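Local coordinates for protein NOVW (Streptomyces niveus ncimb 11891, PDB 2C0Z) that catalyses the 3-epimerisation of a dTDP-linked 4-keto-6-deoxy sugar on the pathway to the antibiotic novobiocin, at the interface of chains A and B. Residues are numbered along the deposited sequence; one frame, centred on the assembly and turned at random. Chains: chain A/B, NOVW.

Contact 1: the interface of chains A and B. Residues chain A 36-41; chain B 54-57.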
ATOM      1  N   LEU A  36     -10.622   2.426   5.091  1.00  9.50           N
ATOM      2  CA  LEU A  36      -9.702   2.698   6.170  1.00  9.40           C
ATOM      3  C   LEU A  36      -8.506   3.530   5.784  1.00  8.64           C
ATOM      4  O   LEU A  36      -8.046   3.501   4.654  1.00  9.82           O
ATOM      5  CB  LEU A  36      -9.242   1.399   6.816  1.00 11.07           C
ATOM      6  CG  LEU A  36      -8.574   0.367   5.927  1.00 11.35           C
ATOM      7  CD1 LEU A  36      -7.524  -0.379   6.729  1.00 13.09           C
ATOM      8  CD2 LEU A  36      -9.616  -0.600   5.296  1.00 12.40           C
ATOM      9  N   ASP A  37      -7.990   4.229   6.780  1.00  9.48           N
ATOM     10  CA  ASP A  37      -6.718   4.967   6.743  1.00 10.21           C
ATOM     11  C   ASP A  37      -5.732   4.073   7.488  1.00  9.28           C
ATOM     12  O   ASP A  37      -5.903   3.836   8.691  1.00  9.96           O
ATOM     13  CB  ASP A  37      -6.736   6.321   7.486  0.50 11.06           C
ATOM     14  CG  ASP A  37      -7.754   7.318   6.956  0.50 14.59           C
ATOM     15  OD1 ASP A  37      -8.167   7.234   5.798  0.50 16.77           O
ATOM     16  OD2 ASP A  37      -8.195   8.257   7.670  0.50 19.88           O
ATOM     17  N   TRP A  38      -4.711   3.567   6.805  1.00  7.81           N
ATOM     18  CA  TRP A  38      -3.700   2.738   7.462  1.00  8.77           C
ATOM     19  C   TRP A  38      -2.332   3.402   7.675  1.00  8.96           C
ATOM     20  O   TRP A  38      -1.469   2.809   8.320  1.00  9.36           O
ATOM     21  CB  TRP A  38      -3.528   1.368   6.788  1.00  9.41           C
ATOM     22  CG  TRP A  38      -3.064   1.336   5.383  1.00  9.57           C
ATOM     23  CD1 TRP A  38      -3.772   1.675   4.277  1.00 10.21           C
ATOM     24  CD2 TRP A  38      -1.798   0.890   4.917  1.00  9.93           C
ATOM     25  NE1 TRP A  38      -3.029   1.447   3.146  1.00 10.42           N
ATOM     26  CE2 TRP A  38      -1.802   0.975   3.514  1.00  9.86           C
ATOM     27  CE3 TRP A  38      -0.650   0.408   5.545  1.00  9.86           C
ATOM     28  CZ2 TRP A  38      -0.687   0.616   2.733  1.00 10.38           C
ATOM     29  CZ3 TRP A  38       0.441   0.065   4.772  1.00 11.59           C
ATOM     30  CH2 TRP A  38       0.413   0.150   3.387  1.00 10.58           C
ATOM     31  N   TYR A  39      -2.151   4.608   7.117  1.00  8.65           N
ATOM     32  CA  TYR A  39      -0.989   5.457   7.426  1.00  8.09           C
ATOM     33  C   TYR A  39      -1.461   6.893   7.377  1.00  8.18           C
ATOM     34  O   TYR A  39      -2.174   7.278   6.459  1.00  9.49           O
ATOM     35  CB  TYR A  39       0.140   5.300   6.375  1.00  8.18           C
ATOM     36  CG  TYR A  39       1.290   6.262   6.624  1.00  8.36           C
ATOM     37  CD1 TYR A  39       2.263   5.976   7.582  1.00  7.53           C
ATOM     38  CD2 TYR A  39       1.357   7.484   5.972  1.00  9.71           C
ATOM     39  CE1 TYR A  39       3.298   6.889   7.852  1.00  9.66           C
ATOM     40  CE2 TYR A  39       2.348   8.382   6.244  1.00  9.80           C
ATOM     41  CZ  TYR A  39       3.322   8.075   7.194  1.00  9.40           C
ATOM     42  OH  TYR A  39       4.337   8.987   7.464  1.00 10.03           O
ATOM     43  N   HIS A  40      -1.080   7.681   8.363  1.00  8.75           N
ATOM     44  CA  HIS A  40      -1.376   9.113   8.378  1.00  8.74           C
ATOM     45  C   HIS A  40      -0.169   9.877   8.912  1.00  9.78           C
ATOM     46  O   HIS A  40       0.288   9.611  10.015  1.00 10.23           O
ATOM     47  CB  HIS A  40      -2.584   9.399   9.265  1.00  9.87           C
ATOM     48  CG  HIS A  40      -3.097  10.792   9.182  1.00 11.91           C
ATOM     49  ND1 HIS A  40      -2.574  11.832   9.929  1.00 14.12           N
ATOM     50  CD2 HIS A  40      -4.105  11.316   8.449  1.00 14.21           C
ATOM     51  CE1 HIS A  40      -3.274  12.930   9.682  1.00 16.14           C
ATOM     52  NE2 HIS A  40      -4.195  12.652   8.777  1.00 15.60           N
ATOM     53  N   VAL A  41       0.370  10.766   8.090  1.00  9.57           N
ATOM     54  CA  VAL A  41       1.679  11.366   8.394  1.00 10.51           C
ATOM     55  C   VAL A  41       1.708  12.128   9.727  1.00 11.11           C
ATOM     56  O   VAL A  41       2.709  12.076  10.445  1.00 11.10           O
ATOM     57  CB  VAL A  41       2.161  12.260   7.245  1.00 10.67           C
ATOM     58  CG1 VAL A  41       1.247  13.460   7.046  1.00 10.89           C
ATOM     59  CG2 VAL A  41       3.645  12.671   7.480  1.00 11.18           C
TER
ATOM     60  N   LEU B  54       4.381  11.036   0.748  1.00 13.24           N
ATOM     61  CA  LEU B  54       3.416  10.170   1.398  1.00 12.10           C
ATOM     62  C   LEU B  54       2.798  10.877   2.598  1.00 12.34           C
ATOM     63  O   LEU B  54       3.437  10.994   3.645  1.00 13.60           O
ATOM     64  CB  LEU B  54       4.059   8.871   1.879  1.00 12.19           C
ATOM     65  CG  LEU B  54       3.119   7.900   2.607  1.00 12.68           C
ATOM     66  CD1 LEU B  54       2.061   7.321   1.691  1.00 14.61           C
ATOM     67  CD2 LEU B  54       3.973   6.822   3.295  1.00 13.98           C
ATOM     68  N   ALA B  55       1.572  11.320   2.442  1.00 10.62           N
ATOM     69  CA  ALA B  55       0.821  11.904   3.535  1.00 10.25           C
ATOM     70  C   ALA B  55      -0.191  10.938   4.157  1.00  9.64           C
ATOM     71  O   ALA B  55      -0.474  10.984   5.362  1.00  9.34           O
ATOM     72  CB  ALA B  55       0.125  13.153   3.023  1.00 11.03           C
ATOM     73  N   GLN B  56      -0.797  10.094   3.337  1.00 10.13           N
ATOM     74  CA  GLN B  56      -1.801   9.164   3.848  1.00 11.03           C
ATOM     75  C   GLN B  56      -1.806   7.916   2.987  1.00  9.62           C
ATOM     76  O   GLN B  56      -1.520   7.970   1.812  1.00 10.99           O
ATOM     77  CB  GLN B  56      -3.174   9.837   3.870  1.00 12.62           C
ATOM     78  CG  GLN B  56      -4.223   9.196   4.736  1.00 14.91           C
ATOM     79  CD  GLN B  56      -5.472  10.090   4.895  1.00 17.26           C
ATOM     80  OE1 GLN B  56      -5.393  11.261   5.332  1.00 16.51           O
ATOM     81  NE2 GLN B  56      -6.602   9.544   4.581  1.00 19.86           N
ATOM     82  N   ALA B  57      -2.114   6.769   3.587  1.00  8.96           N
ATOM     83  CA  ALA B  57      -2.320   5.528   2.836  1.00  8.65           C
ATOM     84  C   ALA B  57      -3.683   5.020   3.244  1.00  8.50           C
ATOM     85  O   ALA B  57      -4.020   5.022   4.435  1.00  9.48           O
ATOM     86  CB  ALA B  57      -1.239   4.497   3.129  1.00  8.49           C
TER
HETATM   87  O   HOH W   1       5.244  10.298   5.375  1.00 10.47           O
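The methyl CB of B:Ala57 lies over one face of the A:Trp38 indole, 3.7 Å from the centroid of the five-membered ring. This is an antiparallel strand pairing between two RmlC-like cupin subunits, strand 33-40 of chain A meeting strand 56-63 of chain B. Chi1 62° puts A:Trp38 CG between the backbone N and the carbonyl carbon and swings the indole against this methyl. The same methyl also touches the CB of A:Tyr39. Further along, B:Leu54 CD2 sits over the A:Tyr39 ring, displaced toward its rim and 3.7 Å from CE2. A:Tyr39 has CG anti to its backbone N (chi1 175°), which carries the phenol along chain B toward B:Leu54. The B:Ala57 carbonyl O accepts from A:Trp38 N at 2.9 Å and, over a longer 3.3 Å, from A:Tyr39 N. Both donors approach from the same face of the carbonyl plane. B:Ala57 N returns a bond to A:Tyr39 O, and A:Val41 N, at the start of helix 41-48, bonds to B:Ala55 O. At one rim, water 1 bridges the A:Tyr39 phenol OH and B:Leu54 O, 2.6 Å from each. On the other side of the strands are B:Gln56 and A:Asp37, both, like B:Ala57, probable substrate-binding residues. The extended B:Gln56 chain brings NE2 to 3.0 Å from A:Asp37 OD1. The N-H points away, so this is close contact and not a hydrogen bond; the carboxylate and amide planes are 55° apart. B:Gln56 OE1 lies 3.4 Å from A:His40 CD2.

Contact 2: the interface of chains A and B. Residues chain A 61-63, 66, 172; chain B 31-33.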
ATOM      1  N   VAL A  61       2.775 -12.123  -2.253  1.00 11.12           N
ATOM      2  CA  VAL A  61       1.687 -13.089  -2.137  1.00 11.47           C
ATOM      3  C   VAL A  61       2.341 -14.412  -1.807  1.00 12.11           C
ATOM      4  O   VAL A  61       3.281 -14.802  -2.471  1.00 13.54           O
ATOM      5  CB  VAL A  61       0.882 -13.222  -3.456  1.00 12.88           C
ATOM      6  CG1 VAL A  61      -0.242 -14.213  -3.261  1.00 15.15           C
ATOM      7  CG2 VAL A  61       0.372 -11.876  -3.897  1.00 13.82           C
ATOM      8  N   SER A  62       1.912 -15.056  -0.740  1.00 10.94           N
ATOM      9  CA  SER A  62       2.536 -16.292  -0.283  1.00 12.65           C
ATOM     10  C   SER A  62       1.486 -17.323   0.009  1.00 13.98           C
ATOM     11  O   SER A  62       0.436 -17.001   0.503  1.00 13.15           O
ATOM     12  CB  SER A  62       3.301 -16.048   1.011  1.00 14.26           C
ATOM     13  OG  SER A  62       4.216 -15.040   0.815  1.00 17.06           O
ATOM     14  N   VAL A  63       1.814 -18.574  -0.270  1.00 15.10           N
ATOM     15  CA  VAL A  63       0.936 -19.678   0.105  1.00 16.39           C
ATOM     16  C   VAL A  63       1.074 -20.077   1.587  1.00 15.97           C
ATOM     17  O   VAL A  63       2.097 -19.864   2.226  1.00 15.31           O
ATOM     18  CB  VAL A  63       1.140 -20.883  -0.849  1.00 17.50           C
ATOM     19  CG1 VAL A  63       1.032 -20.450  -2.299  1.00 19.14           C
ATOM     20  CG2 VAL A  63       2.455 -21.522  -0.637  1.00 18.32           C
ATOM     21  N   VAL A  66       4.260 -21.011   4.057  1.00 19.43           N
ATOM     22  CA  VAL A  66       5.508 -20.359   3.650  1.00 19.64           C
ATOM     23  C   VAL A  66       6.019 -19.554   4.850  1.00 18.01           C
ATOM     24  O   VAL A  66       5.245 -18.819   5.425  1.00 18.45           O
ATOM     25  CB  VAL A  66       5.243 -19.367   2.490  1.00 20.35           C
ATOM     26  CG1 VAL A  66       6.305 -18.217   2.469  1.00 21.87           C
ATOM     27  CG2 VAL A  66       5.149 -20.110   1.140  1.00 22.37           C
ATOM     28  N   LEU A 172       7.584 -23.812   4.791  1.00 32.06           N
ATOM     29  CA  LEU A 172       8.136 -23.824   3.449  1.00 30.22           C
ATOM     30  C   LEU A 172       9.109 -22.647   3.334  1.00 28.56           C
ATOM     31  O   LEU A 172       8.671 -21.480   3.275  1.00 27.51           O
ATOM     32  CB  LEU A 172       7.024 -23.705   2.393  1.00 30.16           C
TER
ATOM     33  N   PRO B  31       7.174 -20.890  -7.168  1.00 24.61           N
ATOM     34  CA  PRO B  31       6.153 -21.767  -6.554  1.00 25.35           C
ATOM     35  C   PRO B  31       5.644 -21.333  -5.156  1.00 25.45           C
ATOM     36  O   PRO B  31       4.557 -21.723  -4.707  1.00 27.78           O
ATOM     37  CB  PRO B  31       6.851 -23.138  -6.486  1.00 25.93           C
ATOM     38  CG  PRO B  31       7.972 -23.048  -7.537  1.00 25.98           C
ATOM     39  CD  PRO B  31       8.415 -21.613  -7.515  1.00 25.53           C
ATOM     40  N   ARG B  32       6.409 -20.536  -4.439  1.00 24.66           N
ATOM     41  CA  ARG B  32       5.933 -20.068  -3.138  1.00 23.67           C
ATOM     42  C   ARG B  32       5.013 -18.833  -3.204  1.00 21.52           C
ATOM     43  O   ARG B  32       4.307 -18.560  -2.248  1.00 20.40           O
ATOM     44  CB  ARG B  32       7.130 -19.827  -2.197  1.00 24.79           C
ATOM     45  CG  ARG B  32       7.831 -21.136  -1.773  1.00 27.18           C
ATOM     46  CD  ARG B  32       9.230 -20.945  -1.156  1.00 29.82           C
ATOM     47  NE  ARG B  32      10.156 -20.346  -2.116  1.00 31.17           N
ATOM     48  CZ  ARG B  32      10.728 -21.009  -3.124  1.00 33.10           C
ATOM     49  NH1 ARG B  32      10.493 -22.299  -3.302  1.00 34.14           N
ATOM     50  NH2 ARG B  32      11.556 -20.382  -3.951  1.00 33.77           N
ATOM     51  N   GLY B  33       5.025 -18.099  -4.317  1.00 19.66           N
ATOM     52  CA  GLY B  33       4.258 -16.881  -4.409  1.00 17.45           C
ATOM     53  C   GLY B  33       4.703 -15.881  -5.465  1.00 15.33           C
ATOM     54  O   GLY B  33       5.313 -16.215  -6.496  1.00 16.80           O
TER
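The end of strand 56-63 of chain A meets the loop at B:Pro31 and B:Arg32 and the start of strand 33-40 of chain B. The loop residue A:Val66 flanks the contact on the chain A side; A:Leu172, whose side chain is incompletely modelled, lies at the periphery. A:Ser62 and B:Gly33 form an antiparallel beta bridge, so this edge of the cupin fold continues from one subunit into the other. A backbone hydrogen bond runs from A:Val63 N to B:Arg32 O, 3.2 Å long. It is fairly straight, 159° at the hydrogen, and the donor lies nearly along the C=O axis. Valine methyls lie near the accepting oxygen. Both methyls of A:Val63, CG1 and CG2, are 3.8 Å from B:Arg32 O. A:Val66 CG2 comes equally near to this oxygen.

B:Arg32 has more surface buried by the partner than any other residue here, 70 Å². The part that touches is the base of its side chain, not the guanidinium. The side chains of A:Val66 and B:Arg32 cross at about a right angle, with one valine methyl against the arginine methylenes. A:Val66 CG2 is anti to the carbonyl carbon and beside the backbone N (chi1 154° for CG1), which turns this methyl toward chain B. The B:Arg32 chain starts with CG anti to its carbonyl carbon and bends at chi3 (-63°). The bend carries the guanidinium away from A:Val66. B:Arg32 is a likely substrate-binding residue, and the packing of its base against chain A may help to place it. A:Val66 CG2 is 3.9 Å from B:Arg32 CB and 4.1 Å from CG.

The centres of the C-alpha atoms of contact 1 and contact 2 are about 28 Å apart. Both pair strand 33-40 of one chain with strand 56-63 of the other, with the chains exchanged. Contact 1 takes strand 33-40 from chain A; contact 2 takes it from chain B. The two-fold axis gives each contact a twin, so the two strands are paired across the dimer near both of their ends. The centres lie about 12 Å (contact 1) and 10 Å (contact 2) from A:Tyr141, the likely proton donor. Likely substrate-binding residues lie in both contacts, which suggests that dimer formation helps shape the active sites.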